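Alpha-glucosidase YIHQ (PDB 5AEG) hydrolyses sulfoquinovosyl diacylglycerides and simple sulfoquinovosides such as sulfoquinovosyl glycerol, releasing sulfoquinovose for breakdown as a source of carbon and sulfur. Local coordinates at residues Q100-L105 with K192-V197; W252-V257 with T567-L572; V389-M394 with L441-K446. One frame throughout, in Å; residues are numbered along the deposited sequence.

Contact 1. Residues Q100-L105 with K192-V197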
# COMPACT_ATOMS: atom_id res chain seq x y z
N GLN A 100 -15.33 -18.29 -13.73
CA GLN A 100 -16.33 -17.34 -13.22
C GLN A 100 -16.94 -16.37 -14.25
O GLN A 100 -17.78 -15.55 -13.86
CB GLN A 100 -15.73 -16.56 -12.05
CG GLN A 100 -15.52 -17.39 -10.79
CD GLN A 100 -14.30 -18.34 -10.81
OE1 GLN A 100 -13.20 -17.97 -11.22
NE2 GLN A 100 -14.51 -19.57 -10.34
N GLY A 101 -16.57 -16.47 -15.55
CA GLY A 101 -17.07 -15.51 -16.61
C GLY A 101 -16.24 -14.24 -16.83
O GLY A 101 -16.71 -13.24 -17.44
N ARG A 102 -15.02 -14.24 -16.28
CA ARG A 102 -14.09 -13.18 -16.56
C ARG A 102 -13.54 -13.35 -17.95
O ARG A 102 -13.25 -14.46 -18.40
CB ARG A 102 -12.91 -13.25 -15.58
CG ARG A 102 -13.29 -13.31 -14.13
CD ARG A 102 -12.13 -12.89 -13.20
NE ARG A 102 -12.53 -13.12 -11.80
CZ ARG A 102 -12.55 -14.29 -11.15
NH1 ARG A 102 -12.16 -15.39 -11.75
NH2 ARG A 102 -12.92 -14.37 -9.85
N LEU A 103 -13.36 -12.26 -18.63
CA LEU A 103 -12.54 -12.30 -19.81
C LEU A 103 -11.09 -12.68 -19.48
O LEU A 103 -10.46 -12.01 -18.68
CB LEU A 103 -12.66 -11.02 -20.53
CG LEU A 103 -11.72 -10.88 -21.73
CD1 LEU A 103 -12.10 -11.90 -22.82
CD2 LEU A 103 -11.65 -9.52 -22.28
N LEU A 104 -10.57 -13.79 -20.05
CA LEU A 104 -9.14 -14.22 -19.91
C LEU A 104 -8.37 -14.02 -21.23
O LEU A 104 -8.84 -14.56 -22.29
CB LEU A 104 -9.10 -15.68 -19.48
CG LEU A 104 -7.78 -16.41 -19.28
CD1 LEU A 104 -7.02 -15.70 -18.17
CD2 LEU A 104 -7.98 -17.89 -18.93
N LEU A 105 -7.30 -13.17 -21.25
CA LEU A 105 -6.40 -13.04 -22.41
C LEU A 105 -5.09 -13.67 -22.07
O LEU A 105 -4.48 -13.36 -21.03
CB LEU A 105 -6.17 -11.59 -22.85
CG LEU A 105 -7.35 -10.69 -23.16
CD1 LEU A 105 -6.80 -9.37 -23.74
CD2 LEU A 105 -8.31 -11.33 -24.15
N LYS A 192 -16.12 0.96 -16.22
CA LYS A 192 -16.59 0.06 -15.22
C LYS A 192 -16.13 -1.39 -15.44
O LYS A 192 -16.94 -2.35 -15.55
CB LYS A 192 -18.11 0.20 -15.00
CG LYS A 192 -18.46 1.47 -14.27
CD LYS A 192 -19.97 1.57 -13.99
CE LYS A 192 -20.31 2.85 -13.25
NZ LYS A 192 -21.78 2.84 -12.99
N TYR A 193 -14.81 -1.56 -15.58
CA TYR A 193 -14.21 -2.85 -15.58
C TYR A 193 -12.92 -2.71 -14.78
O TYR A 193 -12.42 -1.59 -14.61
CB TYR A 193 -13.91 -3.36 -16.96
CG TYR A 193 -12.84 -2.62 -17.75
CD1 TYR A 193 -11.48 -2.92 -17.57
CD2 TYR A 193 -13.16 -1.68 -18.71
CE1 TYR A 193 -10.50 -2.25 -18.32
CE2 TYR A 193 -12.18 -1.05 -19.49
CZ TYR A 193 -10.81 -1.36 -19.25
OH TYR A 193 -9.79 -0.69 -19.95
N TYR A 194 -12.38 -3.83 -14.41
CA TYR A 194 -10.99 -3.88 -13.90
C TYR A 194 -10.22 -4.75 -14.80
O TYR A 194 -10.79 -5.69 -15.43
CB TYR A 194 -10.94 -4.47 -12.48
CG TYR A 194 -11.23 -5.98 -12.23
CD1 TYR A 194 -10.34 -6.97 -12.62
CD2 TYR A 194 -12.39 -6.41 -11.56
CE1 TYR A 194 -10.63 -8.32 -12.42
CE2 TYR A 194 -12.66 -7.77 -11.35
CZ TYR A 194 -11.80 -8.72 -11.82
OH TYR A 194 -11.98 -10.09 -11.65
N CYS A 195 -8.92 -4.47 -14.88
CA CYS A 195 -7.97 -5.37 -15.55
C CYS A 195 -6.87 -5.81 -14.58
O CYS A 195 -6.27 -4.95 -13.93
CB CYS A 195 -7.37 -4.60 -16.69
SG CYS A 195 -5.99 -5.43 -17.49
N HIS A 196 -6.68 -7.11 -14.42
CA HIS A 196 -5.67 -7.67 -13.54
C HIS A 196 -4.68 -8.54 -14.33
O HIS A 196 -5.11 -9.42 -15.11
CB HIS A 196 -6.28 -8.50 -12.45
CG HIS A 196 -5.26 -9.16 -11.58
ND1 HIS A 196 -4.39 -8.44 -10.80
CD2 HIS A 196 -4.89 -10.46 -11.44
CE1 HIS A 196 -3.57 -9.26 -10.17
NE2 HIS A 196 -3.84 -10.50 -10.56
N VAL A 197 -3.39 -8.32 -14.17
CA VAL A 197 -2.34 -9.03 -14.94
C VAL A 197 -1.60 -9.96 -13.96
O VAL A 197 -1.15 -9.56 -12.86
CB VAL A 197 -1.42 -8.10 -15.69
CG1 VAL A 197 -0.29 -8.84 -16.44
CG2 VAL A 197 -2.15 -7.19 -16.64
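The hydroxyl of Tyr194 meets Arg102 at CD and NE, joining the loop ahead of strand 103-109 to strand 193-197. The phenol oxygen OH of Tyr194 lies 3.1 Å from NE of Arg102, at the edge of the guanidinium group and near its plane. The preceding methylene is almost as near, with CD of Arg102 3.2 Å from OH of Tyr194. Guanidinium and ring planes are turned 45° apart, so the two flat groups do not stack. CG of Tyr194 lies between the backbone N and the carbonyl carbon (chi1 70°), which points the ring and its hydroxyl at Arg102; the tyrosine side chain also packs on Leu235 and Leu242 of helix 232-243. Arg102 comes to the meeting with its chain extended from CG to NE. In the β-rich, galactose mutarotase-like N-terminal domain, strand 221-228 runs between strands 103-109 and 193-197, and its Glu227 provides the shared partner: OE1 of Glu227 makes a salt bridge with NE of Arg102 and a hydrogen bond with OH of Tyr194. With alanine at position 102 the Glu227 carboxylate would probably lose this cationic mate, and the tyrosine hydroxyl a neighbour that helps to place it. The other branch of the guanidinium turns back to its own hairpin loop, where NH1 of Arg102 donates to OE1 of Gln100 at 2.8 Å, meeting a lone pair in the carbonyl plane although the acceptor is tilted 26° from the guanidinium plane. Gln100 is poorly ordered, whereas Asp98 holds the same NH1 in a salt bridge.

Contact 2. Residues W252-V257 with T567-L572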
# COMPACT_ATOMS: atom_id res chain seq x y z
N TRP A 252 -9.91 -4.38 19.73
CA TRP A 252 -9.12 -3.45 20.52
C TRP A 252 -8.48 -2.30 19.66
O TRP A 252 -8.07 -1.24 20.20
CB TRP A 252 -8.08 -4.20 21.37
CG TRP A 252 -7.12 -5.04 20.58
CD1 TRP A 252 -7.22 -6.37 20.35
CD2 TRP A 252 -5.91 -4.61 19.92
NE1 TRP A 252 -6.15 -6.80 19.64
CE2 TRP A 252 -5.34 -5.74 19.34
CE3 TRP A 252 -5.22 -3.37 19.83
CZ2 TRP A 252 -4.16 -5.71 18.63
CZ3 TRP A 252 -4.04 -3.32 19.14
CH2 TRP A 252 -3.49 -4.48 18.55
N ILE A 253 -8.42 -2.49 18.35
CA ILE A 253 -7.95 -1.42 17.42
C ILE A 253 -8.74 -0.13 17.53
O ILE A 253 -8.18 0.94 17.48
CB ILE A 253 -7.93 -1.90 15.95
CG1 ILE A 253 -6.93 -3.05 15.78
CG2 ILE A 253 -7.50 -0.73 15.05
CD1 ILE A 253 -5.46 -2.69 15.85
N TYR A 254 -10.02 -0.27 17.85
CA TYR A 254 -10.91 0.86 17.97
C TYR A 254 -10.83 1.60 19.30
O TYR A 254 -11.51 2.65 19.48
CB TYR A 254 -12.36 0.39 17.76
CG TYR A 254 -12.55 -0.40 16.51
CD1 TYR A 254 -12.59 0.19 15.30
CD2 TYR A 254 -12.75 -1.76 16.56
CE1 TYR A 254 -12.75 -0.57 14.13
CE2 TYR A 254 -12.89 -2.52 15.43
CZ TYR A 254 -12.88 -1.90 14.21
OH TYR A 254 -13.01 -2.64 13.10
N ASP A 255 -10.05 1.09 20.25
CA ASP A 255 -10.12 1.56 21.62
C ASP A 255 -9.14 2.69 21.97
O ASP A 255 -9.13 3.19 23.14
CB ASP A 255 -9.99 0.42 22.60
CG ASP A 255 -11.11 -0.55 22.49
OD1 ASP A 255 -12.19 -0.24 21.98
OD2 ASP A 255 -10.89 -1.66 22.90
N GLY A 256 -8.37 3.14 21.00
CA GLY A 256 -7.55 4.32 21.22
C GLY A 256 -6.32 4.36 20.33
O GLY A 256 -6.27 3.65 19.33
N VAL A 257 -5.34 5.20 20.73
CA VAL A 257 -4.09 5.36 19.96
C VAL A 257 -3.09 4.37 20.44
O VAL A 257 -2.99 4.12 21.66
CB VAL A 257 -3.52 6.77 20.02
CG1 VAL A 257 -3.11 7.26 21.42
CG2 VAL A 257 -2.33 6.94 19.06
N THR A 567 -15.24 7.27 19.99
CA THR A 567 -16.68 7.49 19.87
C THR A 567 -17.24 6.87 18.56
O THR A 567 -18.36 6.31 18.52
CB THR A 567 -17.02 8.94 19.93
OG1 THR A 567 -16.57 9.50 21.18
CG2 THR A 567 -18.59 9.16 19.80
N LEU A 568 -16.44 6.93 17.48
CA LEU A 568 -16.80 6.31 16.24
C LEU A 568 -16.73 4.81 16.17
O LEU A 568 -17.17 4.25 15.14
CB LEU A 568 -15.96 6.89 15.10
CG LEU A 568 -16.07 8.38 14.85
CD1 LEU A 568 -15.04 8.73 13.80
CD2 LEU A 568 -17.43 8.71 14.29
N LYS A 569 -16.21 4.13 17.21
CA LYS A 569 -16.02 2.70 17.19
C LYS A 569 -17.10 1.87 16.49
O LYS A 569 -16.79 1.05 15.62
CB LYS A 569 -15.69 2.14 18.55
CG LYS A 569 -15.66 0.63 18.68
CD LYS A 569 -15.14 0.16 20.03
CE LYS A 569 -14.90 -1.33 20.02
NZ LYS A 569 -14.48 -1.69 21.38
N PRO A 570 -18.38 2.05 16.88
CA PRO A 570 -19.35 1.10 16.31
C PRO A 570 -19.56 1.35 14.82
O PRO A 570 -19.82 0.42 14.07
CB PRO A 570 -20.65 1.36 17.16
CG PRO A 570 -20.42 2.71 17.69
CD PRO A 570 -18.96 2.85 17.96
N TYR A 571 -19.41 2.59 14.40
CA TYR A 571 -19.54 2.97 13.01
C TYR A 571 -18.38 2.39 12.17
O TYR A 571 -18.60 1.74 11.14
CB TYR A 571 -19.58 4.48 12.87
CG TYR A 571 -19.60 4.99 11.48
CD1 TYR A 571 -20.74 4.85 10.67
CD2 TYR A 571 -18.48 5.55 10.90
CE1 TYR A 571 -20.80 5.31 9.40
CE2 TYR A 571 -18.52 6.03 9.59
CZ TYR A 571 -19.68 5.92 8.84
OH TYR A 571 -19.70 6.38 7.56
N LEU A 572 -17.16 2.59 12.68
CA LEU A 572 -15.96 1.98 12.04
C LEU A 572 -16.01 0.42 11.97
O LEU A 572 -15.65 -0.19 11.00
CB LEU A 572 -14.73 2.40 12.80
CG LEU A 572 -14.38 3.89 12.74
CD1 LEU A 572 -13.15 4.25 13.60
CD2 LEU A 572 -14.16 4.35 11.29
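Lys569 and Asp255 form a salt bridge beside an apolar contact of Tyr254, at a partly buried seam between the loop leading into strand 257-260 and the start of helix 569-582. NZ of Lys569 donates to OD1 of Asp255 at 2.8 Å, OD1 accepting through its syn lone pair, on the side of the other carboxylate oxygen. The same ammonium makes a second salt bridge, to Asp251, so one cation is held between two acidic side chains of the incoming loop. Its reach comes from the chain itself: CG of Lys569 is anti to the backbone N (chi1 172°) and everything beyond is extended. On the way the methylenes pass across Tyr254 at about a right angle, with CG of Lys569 only 3.4 Å from CB of Tyr254, so the apolar part of the lysine packs at the root of the tyrosine. In the (β/α)8 barrel of this family 31 enzyme, strand 257-260 is the first of the eight and lies next to the last, 534-536; the seam therefore fastens the entry to the barrel to a helix that follows its final strand. One helical turn on, Leu572 supplies the neighbouring contact, its CB 3.8 Å from CE1 of Tyr254, the two side chains lying at a slant to each other. Lys573 and Val576 of the same helix also touch the tyrosine, with Leu249 of the loop.

Contact 3. Residues V389-M394 with L441-K446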
# COMPACT_ATOMS: atom_id res chain seq x y z
N VAL A 389 9.77 -18.48 13.86
CA VAL A 389 10.34 -17.34 14.54
C VAL A 389 9.21 -16.40 14.97
O VAL A 389 9.20 -15.95 16.12
CB VAL A 389 11.37 -16.59 13.68
CG1 VAL A 389 11.74 -15.25 14.28
CG2 VAL A 389 12.66 -17.41 13.52
N ILE A 390 8.30 -16.07 14.05
CA ILE A 390 7.19 -15.19 14.39
C ILE A 390 6.38 -15.81 15.50
O ILE A 390 6.06 -15.13 16.49
CB ILE A 390 6.29 -14.84 13.14
CG1 ILE A 390 7.06 -13.97 12.12
CG2 ILE A 390 5.10 -13.98 13.57
CD1 ILE A 390 6.47 -13.95 10.71
N LYS A 391 6.04 -17.09 15.37
CA LYS A 391 5.16 -17.74 16.36
C LYS A 391 5.77 -17.82 17.74
O LYS A 391 5.10 -17.51 18.71
CB LYS A 391 4.72 -19.12 15.88
CG LYS A 391 3.70 -19.00 14.78
CD LYS A 391 3.66 -20.21 13.88
CE LYS A 391 3.37 -21.49 14.60
NZ LYS A 391 3.23 -22.52 13.51
N LYS A 392 7.04 -18.17 17.82
CA LYS A 392 7.68 -18.44 19.10
C LYS A 392 8.20 -17.16 19.73
O LYS A 392 8.05 -16.99 20.98
CB LYS A 392 8.77 -19.51 18.95
CG LYS A 392 9.91 -19.55 19.97
CD LYS A 392 9.98 -20.83 20.83
CE LYS A 392 8.74 -21.05 21.71
NZ LYS A 392 8.32 -19.87 22.55
N ASN A 393 8.71 -16.22 18.93
CA ASN A 393 9.36 -15.06 19.49
C ASN A 393 8.45 -13.81 19.69
O ASN A 393 8.74 -12.95 20.51
CB ASN A 393 10.62 -14.74 18.67
CG ASN A 393 11.71 -15.84 18.78
OD1 ASN A 393 11.54 -16.77 19.47
ND2 ASN A 393 12.73 -15.73 18.03
N MET A 394 7.34 -13.76 18.97
CA MET A 394 6.38 -12.62 19.05
C MET A 394 5.04 -13.06 19.58
O MET A 394 4.54 -12.52 20.55
CB MET A 394 6.25 -11.92 17.69
CG MET A 394 7.63 -11.74 17.02
SD MET A 394 7.66 -10.89 15.37
CE MET A 394 7.21 -9.40 16.10
N LEU A 441 -0.36 -16.21 12.12
CA LEU A 441 -1.60 -15.98 12.84
C LEU A 441 -2.62 -17.12 12.58
O LEU A 441 -3.33 -17.56 13.50
CB LEU A 441 -2.32 -14.66 12.47
CG LEU A 441 -1.82 -13.33 13.13
CD1 LEU A 441 -0.37 -13.14 12.97
CD2 LEU A 441 -2.61 -12.17 12.53
N GLU A 442 -2.73 -17.50 11.34
CA GLU A 442 -3.71 -18.58 11.01
C GLU A 442 -3.38 -19.84 11.86
O GLU A 442 -4.26 -20.40 12.49
CB GLU A 442 -3.65 -18.90 9.54
CG GLU A 442 -4.84 -19.63 9.00
CD GLU A 442 -4.65 -20.00 7.52
OE1 GLU A 442 -3.50 -19.98 6.99
OE2 GLU A 442 -5.67 -20.28 6.87
N GLU A 443 -2.12 -20.22 11.90
CA GLU A 443 -1.69 -21.41 12.58
C GLU A 443 -1.79 -21.34 14.10
O GLU A 443 -1.80 -22.36 14.69
CB GLU A 443 -0.29 -21.82 12.13
CG GLU A 443 -0.30 -22.24 10.68
CD GLU A 443 1.04 -22.45 10.08
OE1 GLU A 443 2.05 -22.41 10.79
OE2 GLU A 443 1.10 -22.61 8.84
N THR A 444 -1.92 -20.16 14.71
CA THR A 444 -1.99 -20.01 16.17
C THR A 444 -3.38 -19.62 16.59
O THR A 444 -3.64 -19.39 17.75
CB THR A 444 -1.03 -18.94 16.69
OG1 THR A 444 -1.16 -17.75 15.91
CG2 THR A 444 0.41 -19.41 16.66
N GLY A 445 -4.28 -19.54 15.65
CA GLY A 445 -5.66 -19.13 15.93
C GLY A 445 -5.78 -17.66 16.25
O GLY A 445 -6.65 -17.30 17.03
N LYS A 446 -4.93 -16.80 15.66
CA LYS A 446 -4.97 -15.42 16.10
C LYS A 446 -5.50 -14.42 15.08
O LYS A 446 -5.43 -13.20 15.31
CB LYS A 446 -3.57 -15.03 16.61
CG LYS A 446 -3.08 -15.79 17.88
CD LYS A 446 -3.91 -15.52 19.09
CE LYS A 446 -3.34 -16.25 20.30
NZ LYS A 446 -3.68 -15.49 21.48
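Lys391 lies across the end of helix 422-444, its aliphatic part against Thr444 and its ammonium beside Glu443. The close-packed part is apolar: CG of Lys391 meets the methyl CG2 of Thr444 at 3.8 Å as the two side chains slide past each other in opposite directions. The hydroxyl of Thr444 is turned back to its own helix, bonding to the carbonyl of Ala440, which leaves the methyl to face the lysine. On the buried side, Ile390 packs on Cys436 and Ala440, and Trp402 is touched by both Ile390 and Leu441, so both helices pack on strand 401-404 of the barrel. The solvent side is looser and ionic. A bend at chi3 (58°) brings NZ of Lys391 to 3.0 Å from OE1 of the exposed Glu443, the oxygen accepting through its anti lone pair, away from the other oxygen; the stronger partner of this ammonium is Glu388, also in a salt bridge. OE2 of Glu443 pairs in turn with Lys387. Just beyond, helix 422-444 closes in a Schellman motif at Gly445, and the carbonyl O of Leu441 accepts Lys446 N at 2.8 Å as well as Thr444 N, from opposite faces of its plane. Opposite charges thus alternate along a small surface network, so the bridge between the helices is likely to be one exchangeable link among several, the closer fit lying in the apolar contacts of Ile390 and Thr444.

From the N terminus, contact 1 closes first, joining residues 100-105 to 192-197 across 86 intervening residues and staying wholly within the β-rich N-terminal domain. After further strands and helix 232-243 the chain enters the barrel. Contact 2 opens there at 252-257 and closes only at 567-572, after the last barrel strand, so its loop takes in nearly the whole catalytic barrel. Contact 3 opens and closes within that span, pairing the helices before and after strand 401-404, which leads to the nucleophile Asp405. Contacts 2 and 3 approach to about 8 Å between nearest atoms without touching; contact 1 lies about 36 Å from each, centre to centre. None crosses another.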